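Side-chain contacts in porin (Rhodobacter blasticus, PDB 3PRN), which forms, as a homotrimer, outer-membrane channels for the passive diffusion of small hydrophilic solutes up to about 0.6 kDa: residues 96-99 and 105-108; 113-118 and 161-166; 182-185 and 191-194; 227-232 and 236-241; 258-261 and 265-268. The protein carries 1 engineered substitution. One frame throughout, in Å; residues are numbered along the deposited sequence. Where two conformers were deposited one is given.

Interaction 1: 96-99 and 105-108; sequences YDSE and SSFG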
# COMPACT_ATOMS: atom_id res chain seq x y z
N TYR A 96 -2.49 23.30 -19.23
CA TYR A 96 -1.81 22.11 -19.72
C TYR A 96 -2.38 21.61 -21.02
O TYR A 96 -2.01 20.51 -21.49
CB TYR A 96 -1.95 20.95 -18.66
CG TYR A 96 -1.21 21.28 -17.36
CD1 TYR A 96 0.15 21.54 -17.40
CD2 TYR A 96 -1.87 21.29 -16.14
CE1 TYR A 96 0.89 21.81 -16.25
CE2 TYR A 96 -1.19 21.63 -14.98
CZ TYR A 96 0.19 21.84 -15.05
OH TYR A 96 0.85 22.15 -13.92
N ASP A 97 -3.24 22.36 -21.70
CA ASP A 97 -3.90 21.87 -22.92
C ASP A 97 -3.08 21.75 -24.14
O ASP A 97 -3.60 21.18 -25.13
CB ASP A 97 -5.15 22.71 -23.23
CG ASP A 97 -6.27 22.47 -22.26
OD1 ASP A 97 -6.19 21.64 -21.34
OD2 ASP A 97 -7.33 23.11 -22.35
N SER A 98 -1.76 22.06 -24.10
CA SER A 98 -0.95 21.74 -25.28
C SER A 98 -0.33 20.35 -25.17
O SER A 98 0.24 19.83 -26.15
CB SER A 98 0.14 22.81 -25.48
OG SER A 98 1.19 22.67 -24.55
N GLU A 99 -0.49 19.67 -24.01
CA GLU A 99 0.10 18.33 -23.84
C GLU A 99 -0.37 17.33 -24.87
O GLU A 99 -1.48 17.39 -25.40
CB GLU A 99 -0.12 17.82 -22.40
CG GLU A 99 0.74 18.62 -21.40
CD GLU A 99 0.41 18.29 -19.95
OE1 GLU A 99 -0.62 17.61 -19.71
OE2 GLU A 99 1.18 18.69 -19.03
N SER A 105 2.78 15.10 -22.29
CA SER A 105 3.93 16.00 -22.10
C SER A 105 3.94 17.09 -23.21
O SER A 105 3.37 16.95 -24.30
CB SER A 105 5.24 15.22 -22.16
OG SER A 105 5.41 14.68 -23.46
N SER A 106 4.60 18.21 -22.87
CA SER A 106 4.72 19.33 -23.78
C SER A 106 5.79 20.29 -23.24
O SER A 106 5.73 20.71 -22.08
CB SER A 106 3.39 20.12 -23.89
OG SER A 106 3.55 21.31 -24.65
N PHE A 107 6.67 20.68 -24.18
CA PHE A 107 7.63 21.77 -23.86
C PHE A 107 6.86 23.08 -23.72
O PHE A 107 7.37 24.03 -23.10
CB PHE A 107 8.68 21.87 -24.97
CG PHE A 107 9.62 20.69 -24.99
CD1 PHE A 107 10.51 20.54 -23.91
CD2 PHE A 107 9.68 19.80 -26.04
CE1 PHE A 107 11.43 19.48 -23.88
CE2 PHE A 107 10.61 18.76 -26.00
CZ PHE A 107 11.48 18.61 -24.93
N GLY A 108 5.64 23.15 -24.24
CA GLY A 108 4.85 24.37 -24.12
C GLY A 108 4.18 24.54 -22.77
O GLY A 108 3.52 25.58 -22.56

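Interaction 2: 113-118 and 161-166; sequences SFFAYN and TEEFGI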
# COMPACT_ATOMS: atom_id res chain seq x y z
N SER A 113 8.90 26.62 -11.46
CA SER A 113 8.84 25.72 -10.33
C SER A 113 7.70 26.18 -9.42
O SER A 113 7.61 27.36 -9.06
CB SER A 113 10.08 25.89 -9.42
OG SER A 113 11.20 25.26 -10.01
N PHE A 114 6.85 25.27 -9.05
CA PHE A 114 5.74 25.61 -8.15
C PHE A 114 5.26 24.32 -7.47
O PHE A 114 5.54 23.24 -8.00
CB PHE A 114 4.63 26.29 -8.94
CG PHE A 114 4.21 25.49 -10.17
CD1 PHE A 114 3.20 24.54 -10.05
CD2 PHE A 114 4.83 25.72 -11.40
CE1 PHE A 114 2.81 23.80 -11.17
CE2 PHE A 114 4.45 24.97 -12.52
CZ PHE A 114 3.43 24.02 -12.40
N PHE A 115 4.61 24.45 -6.32
CA PHE A 115 4.09 23.26 -5.64
C PHE A 115 2.86 22.72 -6.39
O PHE A 115 2.08 23.45 -7.01
CB PHE A 115 3.69 23.60 -4.21
CG PHE A 115 4.86 23.87 -3.31
CD1 PHE A 115 5.99 23.05 -3.41
CD2 PHE A 115 4.82 24.90 -2.40
CE1 PHE A 115 7.08 23.27 -2.60
CE2 PHE A 115 5.92 25.12 -1.59
CZ PHE A 115 7.02 24.32 -1.67
N ALA A 116 2.69 21.40 -6.25
CA ALA A 116 1.48 20.78 -6.86
C ALA A 116 1.20 19.52 -6.04
O ALA A 116 2.10 19.07 -5.30
CB ALA A 116 1.77 20.43 -8.32
N TYR A 117 0.05 18.89 -6.24
CA TYR A 117 -0.21 17.64 -5.52
C TYR A 117 0.96 16.65 -5.65
O TYR A 117 1.42 16.38 -6.76
CB TYR A 117 -1.45 16.98 -6.16
CG TYR A 117 -1.91 15.71 -5.49
CD1 TYR A 117 -2.51 15.72 -4.25
CD2 TYR A 117 -1.72 14.49 -6.13
CE1 TYR A 117 -2.95 14.52 -3.65
CE2 TYR A 117 -2.16 13.29 -5.55
CZ TYR A 117 -2.78 13.32 -4.32
OH TYR A 117 -3.20 12.13 -3.74
N ASN A 118 1.40 16.05 -4.54
CA ASN A 118 2.57 15.14 -4.62
C ASN A 118 2.06 13.72 -4.79
O ASN A 118 1.42 13.18 -3.85
CB ASN A 118 3.41 15.25 -3.33
CG ASN A 118 3.93 16.69 -3.19
OD1 ASN A 118 4.55 17.20 -4.11
ND2 ASN A 118 3.69 17.30 -2.04
N THR A 161 9.42 29.94 3.90
CA THR A 161 8.71 30.68 2.85
C THR A 161 7.45 29.92 2.47
O THR A 161 7.58 28.78 2.03
CB THR A 161 9.62 30.76 1.60
OG1 THR A 161 10.88 31.28 2.01
CG2 THR A 161 9.01 31.55 0.48
N GLU A 162 6.30 30.51 2.60
CA GLU A 162 5.06 29.81 2.24
C GLU A 162 4.64 30.25 0.84
O GLU A 162 4.97 31.37 0.45
CB GLU A 162 3.95 30.15 3.25
CG GLU A 162 4.28 29.54 4.61
CD GLU A 162 4.97 30.53 5.53
OE1 GLU A 162 4.89 31.76 5.31
OE2 GLU A 162 5.63 30.09 6.50
N GLU A 163 3.94 29.39 0.10
CA GLU A 163 3.50 29.70 -1.23
C GLU A 163 2.01 30.05 -1.21
O GLU A 163 1.19 29.32 -0.67
CB GLU A 163 3.72 28.50 -2.15
CG GLU A 163 3.17 28.72 -3.55
CD GLU A 163 3.11 27.42 -4.34
OE1 GLU A 163 2.05 26.70 -4.29
OE2 GLU A 163 4.11 27.06 -5.05
N PHE A 164 1.67 31.19 -1.80
CA PHE A 164 0.26 31.59 -1.89
C PHE A 164 -0.12 31.72 -3.35
O PHE A 164 0.56 32.40 -4.14
CB PHE A 164 -0.01 32.91 -1.17
CG PHE A 164 -1.47 33.32 -1.33
CD1 PHE A 164 -2.47 32.60 -0.66
CD2 PHE A 164 -1.81 34.39 -2.16
CE1 PHE A 164 -3.81 32.96 -0.83
CE2 PHE A 164 -3.15 34.74 -2.33
CZ PHE A 164 -4.15 34.02 -1.67
N GLY A 165 -1.21 31.08 -3.70
CA GLY A 165 -1.65 31.06 -5.10
C GLY A 165 -3.10 31.45 -5.26
O GLY A 165 -3.98 31.06 -4.48
N ILE A 166 -3.38 32.06 -6.42
CA ILE A 166 -4.81 32.31 -6.74
C ILE A 166 -5.04 32.13 -8.21
O ILE A 166 -4.17 32.43 -9.06
CB ILE A 166 -5.24 33.71 -6.24
CG1 ILE A 166 -6.69 33.97 -6.66
CG2 ILE A 166 -4.37 34.79 -6.82
CD1 ILE A 166 -7.31 35.02 -5.74
O HOH W 1 1.59 26.25 -6.85

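Interaction 3: 182-185 and 191-194; sequences TTDA and NDIA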
# COMPACT_ATOMS: atom_id res chain seq x y z
N THR A 182 0.89 33.23 -8.49
CA THR A 182 1.41 32.58 -7.31
C THR A 182 2.65 33.28 -6.80
O THR A 182 3.58 33.46 -7.60
CB THR A 182 1.82 31.10 -7.65
OG1 THR A 182 0.61 30.44 -8.04
CG2 THR A 182 2.42 30.40 -6.44
N THR A 183 2.69 33.67 -5.53
CA THR A 183 3.87 34.33 -5.00
C THR A 183 4.70 33.30 -4.23
O THR A 183 4.19 32.35 -3.60
CB THR A 183 3.53 35.56 -4.13
OG1 THR A 183 2.74 35.08 -3.03
CG2 THR A 183 2.59 36.53 -4.82
N ASP A 184 6.01 33.43 -4.33
CA ASP A 184 6.99 32.58 -3.70
C ASP A 184 6.70 31.09 -4.05
O ASP A 184 6.72 30.20 -3.22
CB ASP A 184 7.04 32.72 -2.21
CG ASP A 184 7.46 34.10 -1.71
OD1 ASP A 184 8.15 34.86 -2.40
OD2 ASP A 184 7.07 34.40 -0.56
N ALA A 185 6.48 30.92 -5.34
CA ALA A 185 6.16 29.61 -5.90
C ALA A 185 7.26 28.61 -5.58
O ALA A 185 8.45 28.91 -5.75
CB ALA A 185 5.95 29.74 -7.41
N ASN A 191 10.06 34.13 -6.22
CA ASN A 191 9.76 33.40 -7.48
C ASN A 191 8.29 33.64 -7.75
O ASN A 191 7.46 32.81 -7.34
CB ASN A 191 10.09 31.92 -7.23
CG ASN A 191 9.87 31.08 -8.45
OD1 ASN A 191 10.04 31.54 -9.59
ND2 ASN A 191 9.48 29.80 -8.24
N ASP A 192 7.90 34.78 -8.30
CA ASP A 192 6.50 35.08 -8.50
C ASP A 192 6.11 34.76 -9.94
O ASP A 192 6.76 35.21 -10.90
CB ASP A 192 6.13 36.51 -8.11
CG ASP A 192 6.61 36.88 -6.73
OD1 ASP A 192 6.61 36.07 -5.79
OD2 ASP A 192 7.10 38.05 -6.56
N ILE A 193 5.11 33.89 -10.12
CA ILE A 193 4.81 33.42 -11.46
C ILE A 193 3.40 33.75 -11.87
O ILE A 193 2.55 34.02 -11.01
CB ILE A 193 5.13 31.90 -11.57
CG1 ILE A 193 4.22 31.08 -10.61
CG2 ILE A 193 6.60 31.69 -11.28
CD1 ILE A 193 4.46 29.57 -10.77
N ALA A 194 3.12 33.78 -13.16
CA ALA A 194 1.76 34.17 -13.56
C ALA A 194 1.43 33.52 -14.90
O ALA A 194 2.32 33.22 -15.67
CB ALA A 194 1.58 35.68 -13.71

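Interaction 4: 227-232 and 236-241; sequences YGNYAF and TVRAYV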
# COMPACT_ATOMS: atom_id res chain seq x y z
N TYR A 227 -1.26 26.65 -29.34
CA TYR A 227 -1.56 25.25 -29.64
C TYR A 227 -2.93 25.08 -30.27
O TYR A 227 -3.78 25.98 -30.21
CB TYR A 227 -1.54 24.39 -28.34
CG TYR A 227 -2.68 24.74 -27.40
CD1 TYR A 227 -2.54 25.85 -26.57
CD2 TYR A 227 -3.89 24.06 -27.35
CE1 TYR A 227 -3.52 26.25 -25.68
CE2 TYR A 227 -4.90 24.46 -26.47
CZ TYR A 227 -4.71 25.54 -25.65
OH TYR A 227 -5.70 26.01 -24.78
N GLY A 228 -3.14 23.90 -30.81
CA GLY A 228 -4.44 23.62 -31.41
C GLY A 228 -4.68 22.12 -31.50
O GLY A 228 -3.74 21.31 -31.48
N ASN A 229 -5.95 21.75 -31.65
CA ASN A 229 -6.26 20.33 -31.80
C ASN A 229 -7.54 20.21 -32.65
O ASN A 229 -8.36 21.15 -32.67
CB ASN A 229 -6.41 19.56 -30.51
CG ASN A 229 -7.31 20.30 -29.53
OD1 ASN A 229 -6.78 20.89 -28.57
ND2 ASN A 229 -8.60 20.32 -29.80
N TYR A 230 -7.64 19.09 -33.31
CA TYR A 230 -8.79 18.86 -34.17
C TYR A 230 -9.19 17.39 -34.17
O TYR A 230 -8.34 16.53 -34.36
CB TYR A 230 -8.33 19.32 -35.57
CG TYR A 230 -9.51 19.55 -36.48
CD1 TYR A 230 -10.20 20.76 -36.44
CD2 TYR A 230 -9.93 18.55 -37.36
CE1 TYR A 230 -11.29 20.98 -37.26
CE2 TYR A 230 -11.03 18.77 -38.20
CZ TYR A 230 -11.69 19.98 -38.14
OH TYR A 230 -12.78 20.20 -38.97
N ALA A 231 -10.49 17.14 -33.96
CA ALA A 231 -11.01 15.78 -33.91
C ALA A 231 -11.74 15.37 -35.19
O ALA A 231 -12.62 16.08 -35.65
CB ALA A 231 -11.97 15.69 -32.72
N PHE A 232 -11.35 14.27 -35.75
CA PHE A 232 -11.89 13.64 -36.93
C PHE A 232 -12.49 12.28 -36.48
O PHE A 232 -11.80 11.25 -36.60
CB PHE A 232 -10.79 13.25 -37.91
CG PHE A 232 -9.94 14.33 -38.46
CD1 PHE A 232 -10.47 15.22 -39.40
CD2 PHE A 232 -8.59 14.44 -38.10
CE1 PHE A 232 -9.68 16.22 -39.96
CE2 PHE A 232 -7.81 15.45 -38.65
CZ PHE A 232 -8.35 16.34 -39.58
N THR A 236 -7.82 12.33 -32.83
CA THR A 236 -7.59 13.72 -32.51
C THR A 236 -6.15 14.06 -32.94
O THR A 236 -5.20 13.32 -32.70
CB THR A 236 -7.80 14.09 -31.06
OG1 THR A 236 -9.12 13.79 -30.67
CG2 THR A 236 -7.52 15.56 -30.73
N VAL A 237 -5.99 15.21 -33.59
CA VAL A 237 -4.63 15.61 -34.00
C VAL A 237 -4.28 16.83 -33.19
O VAL A 237 -5.12 17.70 -32.98
CB VAL A 237 -4.54 15.72 -35.52
CG1 VAL A 237 -5.20 16.96 -36.06
CG2 VAL A 237 -3.07 15.60 -35.93
N ARG A 238 -3.05 16.91 -32.64
CA ARG A 238 -2.65 18.04 -31.80
C ARG A 238 -1.32 18.65 -32.25
O ARG A 238 -0.46 17.93 -32.75
CB ARG A 238 -2.34 17.47 -30.36
CG ARG A 238 -3.57 16.89 -29.70
CD ARG A 238 -3.25 16.31 -28.32
NE ARG A 238 -4.41 15.67 -27.74
CZ ARG A 238 -5.42 16.31 -27.16
NH1 ARG A 238 -5.42 17.62 -27.05
NH2 ARG A 238 -6.44 15.63 -26.65
N ALA A 239 -1.15 19.94 -32.00
CA ALA A 239 0.11 20.61 -32.33
C ALA A 239 0.35 21.77 -31.40
O ALA A 239 -0.59 22.31 -30.83
CB ALA A 239 0.06 21.15 -33.78
N TYR A 240 1.57 22.25 -31.27
CA TYR A 240 1.89 23.43 -30.50
C TYR A 240 3.24 24.00 -30.96
O TYR A 240 4.04 23.24 -31.51
CB TYR A 240 1.97 23.24 -28.96
CG TYR A 240 3.12 22.37 -28.50
CD1 TYR A 240 4.35 22.99 -28.21
CD2 TYR A 240 3.01 21.00 -28.32
CE1 TYR A 240 5.44 22.24 -27.77
CE2 TYR A 240 4.11 20.25 -27.86
CZ TYR A 240 5.31 20.86 -27.59
OH TYR A 240 6.45 20.19 -27.16
N VAL A 241 3.46 25.27 -30.65
CA VAL A 241 4.73 25.90 -30.88
C VAL A 241 4.94 26.70 -29.58
O VAL A 241 3.91 27.20 -29.08
CB VAL A 241 4.72 26.89 -32.06
CG1 VAL A 241 6.11 27.44 -32.32
CG2 VAL A 241 4.14 26.22 -33.30
O HOH W 2 -3.88 20.11 -27.80

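Interaction 5: 258-261 and 265-268; sequences DYQF and VKVS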
# COMPACT_ATOMS: atom_id res chain seq x y z
N ASP A 258 -4.17 11.28 -31.00
CA ASP A 258 -4.84 10.37 -30.12
C ASP A 258 -5.88 9.57 -30.95
O ASP A 258 -6.54 10.11 -31.85
CB ASP A 258 -5.61 11.03 -29.00
CG ASP A 258 -4.79 12.06 -28.23
OD1 ASP A 258 -3.62 11.76 -27.92
OD2 ASP A 258 -5.37 13.14 -27.95
N TYR A 259 -6.02 8.32 -30.54
CA TYR A 259 -7.06 7.47 -31.12
C TYR A 259 -7.86 6.84 -29.96
O TYR A 259 -7.28 6.15 -29.12
CB TYR A 259 -6.39 6.44 -32.00
CG TYR A 259 -7.42 5.50 -32.60
CD1 TYR A 259 -8.23 6.07 -33.60
CD2 TYR A 259 -7.63 4.19 -32.24
CE1 TYR A 259 -9.21 5.32 -34.23
CE2 TYR A 259 -8.63 3.45 -32.86
CZ TYR A 259 -9.40 4.02 -33.84
OH TYR A 259 -10.41 3.35 -34.50
N GLN A 260 -9.15 7.11 -29.96
CA GLN A 260 -10.08 6.59 -28.94
C GLN A 260 -10.51 5.19 -29.37
O GLN A 260 -11.48 5.02 -30.12
CB GLN A 260 -11.24 7.51 -28.74
CG GLN A 260 -12.04 7.37 -27.45
CD GLN A 260 -11.31 7.75 -26.17
OE1 GLN A 260 -10.66 8.81 -26.08
NE2 GLN A 260 -11.35 6.92 -25.12
N PHE A 261 -9.81 4.20 -28.93
CA PHE A 261 -10.05 2.81 -29.25
C PHE A 261 -11.38 2.32 -28.67
O PHE A 261 -12.08 1.54 -29.34
CB PHE A 261 -8.87 1.97 -28.81
CG PHE A 261 -9.03 0.49 -29.04
CD1 PHE A 261 -8.87 -0.04 -30.31
CD2 PHE A 261 -9.35 -0.37 -28.02
CE1 PHE A 261 -9.03 -1.41 -30.54
CE2 PHE A 261 -9.51 -1.71 -28.21
CZ PHE A 261 -9.33 -2.25 -29.48
N VAL A 265 -10.18 3.65 -23.24
CA VAL A 265 -8.90 3.17 -23.81
C VAL A 265 -8.40 4.14 -24.89
O VAL A 265 -9.10 4.36 -25.90
CB VAL A 265 -8.99 1.77 -24.43
CG1 VAL A 265 -7.64 1.32 -25.01
CG2 VAL A 265 -9.38 0.70 -23.42
N LYS A 266 -7.22 4.75 -24.67
CA LYS A 266 -6.78 5.74 -25.67
C LYS A 266 -5.39 5.47 -26.14
O LYS A 266 -4.50 5.20 -25.30
CB LYS A 266 -6.97 7.11 -25.01
CG LYS A 266 -6.22 8.22 -25.67
CD LYS A 266 -6.95 9.53 -25.51
CE LYS A 266 -6.49 10.26 -24.26
NZ LYS A 266 -7.64 11.17 -23.85
N VAL A 267 -5.14 5.43 -27.47
CA VAL A 267 -3.77 5.20 -27.98
C VAL A 267 -3.20 6.56 -28.39
O VAL A 267 -3.96 7.34 -29.01
CB VAL A 267 -3.78 4.30 -29.20
CG1 VAL A 267 -2.38 3.95 -29.71
CG2 VAL A 267 -4.47 3.00 -28.78
N SER A 268 -2.02 6.96 -27.94
CA SER A 268 -1.54 8.30 -28.27
C SER A 268 -0.05 8.23 -28.60
O SER A 268 0.66 7.32 -28.16
CB SER A 268 -1.58 9.31 -27.11
OG SER A 268 -2.89 9.35 -26.55

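Interaction 1: 96-99 and 105-108
Ser98 and Ser106 both project into the contact, and their hydroxyls meet in a short hydrogen bond of 2.7 Å between Ser98 OG and Ser106 OG. The two arrive by different torsions. Ser98 OG stands between its own backbone N and carbonyl carbon (chi1 75°), whereas Ser106 OG is swung anti to the backbone N (chi1 173°) and so lies over the chain that follows. There it takes a second bond, from Gly108 N at 2.8 Å, with an N-H...O angle of 136°. Ser106 OG is thus held from two directions, one across the contact and one within its own turn. There is little room for a side chain at Gly108, where a CB would come close to Ser98 OG. Beside the hydroxyl pair, Glu99 packs alongside the serine: Glu99 CG lies 3.9 Å from Ser106 CB, and Glu99 CA makes a CH...O contact of 3.6 Å with Ser105 O. Replacing Ser106 by alanine would probably leave Ser98 OG and Gly108 N without their shared partner and free the following turn to shift. Tyr240, from strand 235-244, touches both serines, and its hydroxyl bonds to Phe107 N, so the pair lies against the barrel wall. The arrangement joins a type I turn, Tyr96 to Glu99, closed by Glu99 N to Tyr96 O, to an ST turn begun by Ser106, within the long loop that in porins folds into the barrel and forms the pore eyelet.

Interaction 2: 113-118 and 161-166
Glu163 reaches from the start of its strand to the backbone of Phe115, and Phe115 N donates an almost straight hydrogen bond to Glu163 OE2, 2.9 Å long with an N-H...O angle of 175°. The bond uses the syn lone pair of OE2. With CG anti to the backbone N (chi1 175°) and the chain extended beyond it, the glutamate can span two backbones whose nearest CA atoms, those of Phe115 and Glu163, are 7.8 Å apart. The close part of the contact lies around the base of the phenyl ring. Phe115 CD2 comes within 3.5 Å of Glu163 OE2, Phe115 CB sits 3.5 Å from Glu163 OE1, and the ring and carboxylate planes are turned 46° apart as the two side chains run alongside one another head to tail. The other part is looser and hydrated: water 1 donates to Glu163 OE1 at 2.6 Å and to Phe115 O at 2.8 Å, bridging the two. Glu163 OE2 also receives Gly186 N, in the loop after strand 175-183, so two backbone N-H groups converge on one oxygen, which probably favours the charged carboxylate. Around this, Phe115 meets Tyr130 edge-to-face and packs on Val149 of strand 142-150, Phe114 sets its ring edge-to-face with Phe89 of helix 88-91, and Glu163 rests against Thr182 of strand 175-183, so the inward-folded loop is fastened to the wall of the barrel.

Interaction 3: 182-185 and 191-194
Thr182 and Ile193 form the last paired residues of the β-hairpin made by strands 175-183 and 193-200, an antiparallel hydrogen-bonded pair with Thr182 N to Ile193 O at 3.1 Å and Ile193 N to Thr182 O at 3.0 Å. Beyond it, side-chain bonds join the backbone ones. Asp192 OD1 accepts from Asp184 N at 3.1 Å, met nearly head-on down its C-O bond, although Asp184 OD1, itself bound by Asp190 N, runs beside it with like charge. Asn191 grips Ala185 twice: Ala185 N donates to Asn191 O at 2.9 Å, and Asn191 ND2 to Ala185 O at 2.8 Å. CG of Asn191 extends opposite the backbone N (chi1 -178°), which carries the amide to the Ala185 carbonyl; the donor stands 44° above the carbonyl plane, while the carbonyl oxygen lies close to the amide plane. Leu217 N bonds Asn191 OD1. Leucine in place of Asn191 would probably leave Ala185 O and Leu217 N without their amide partners. Ala185 CB packs on Ile193 CD1 at 3.7 Å; Phe114 touches both, and Phe89 touches Ile193. The contact closes the base of a nine-residue hairpin loop; such longer loops of porin barrels as a rule face the cell exterior.

Interaction 4: 227-232 and 236-241
Tyr230 and Val237 exchange two short backbone hydrogen bonds, Val237 N to Tyr230 O at 2.8 Å and Tyr230 N to Val237 O at 2.9 Å, and two residues further along Gly228 and Ala239 do the same. On the face that carries Asn229, Arg238 and Thr236, Arg238 NE makes a salt bridge with Asp258 of the neighbouring strand. Arg238 and Asn229 extend next to each other in the same direction, with guanidinium and amide planes 61° apart. Their polar ends stay apart, and water 2 sits between them, accepting from Arg238 NH1 at 3.0 Å and lying in the guanidinium plane at its edge, 3.1 Å from Asn229 OD1. Thr236 CG2 lies over one face of the same guanidinium, near its rim. These residues belong to a β-hairpin of the 16-stranded porin barrel, made by strands 223-232 and 235-244; its segments 227-232 and 236-241 run antiparallel at 168° with axes 4.6 Å apart. Further out, Tyr227 CB packs on Tyr240 CB at 3.7 Å. Both tyrosines place CG between backbone N and carbonyl carbon, and their rings then diverge; Tyr240 OH bonds to Gln272. Across the sheet lie Tyr230, Val237 and Ala239, where a detergent molecule touches Val237, consistent with a lipid-facing surface. Towards the turn, Ala231 CB approaches Thr236 OG1 at 4.0 Å.

Interaction 5: 258-261 and 265-268
Asp258 and Ser268 adopt similar first torsions, -50° and -53°, each placing the branch atom anti to the carbonyl carbon and beside the backbone N, and this brings Ser268 OG to Asp258 OD1 in a hydrogen bond of 2.9 Å. The hydroxyl comes from above the carboxylate plane, 41° out of it. The two residues form a non-hydrogen-bonded pair of the β-hairpin of strands 252-262 and 265-273, part of the antiparallel porin barrel. The other carboxylate oxygen, Asp258 OD2, is taken by Arg238, so the buried acid is held from both neighbouring strands. Lys266 stays nearby without joining that bridge: Lys266 CD packs 4.0 Å from Asp258 CB, and Lys266 NZ, 5.1 Å from Asp258 OD2, probably only eases the charge. The engineered Trp104 of the inward loop touches Asp258, Lys266 and Ser268. Beside them, Tyr259 and Val267 form a hydrogen-bonded pair, Tyr259 N to Val267 O at 2.7 Å. Gln260, bent at chi2, turns across Lys266, while its NE2 bonds Ala262 O. At the turn the pairing weakens, for Phe261 N donates to Val265 O only weakly. Phe261 CG and Val265 CG1 are both anti to their backbone N, and the two side chains run side by side; they pack on Val45 and Phe47 of a neighbouring subunit, which places this end of the hairpin at the trimer interface. Here Phe261 CD2 rests 3.9 Å from Val265 CG1.

Overall arrangement
Along the chain the five contacts follow one another in series; none nests in or crosses another. Interaction 1 closes a short bend within the long loop between strands 78-83 and 131-138, and interaction 2 then fastens a later part of that loop to strand 163-171, spanning two intervening barrel strands. The two meet where Tyr96 packs on Phe114. Interaction 3 closes the loop between strands 175-183 and 193-200 and adjoins interaction 2 through strands 163-171 and 175-183. Far across the barrel, interactions 4 and 5 close successive tight-turned hairpins, linked by Arg238 and Asp258, while Tyr240 ties interaction 4 back to interaction 1. The loop is thereby fixed to opposite parts of the wall.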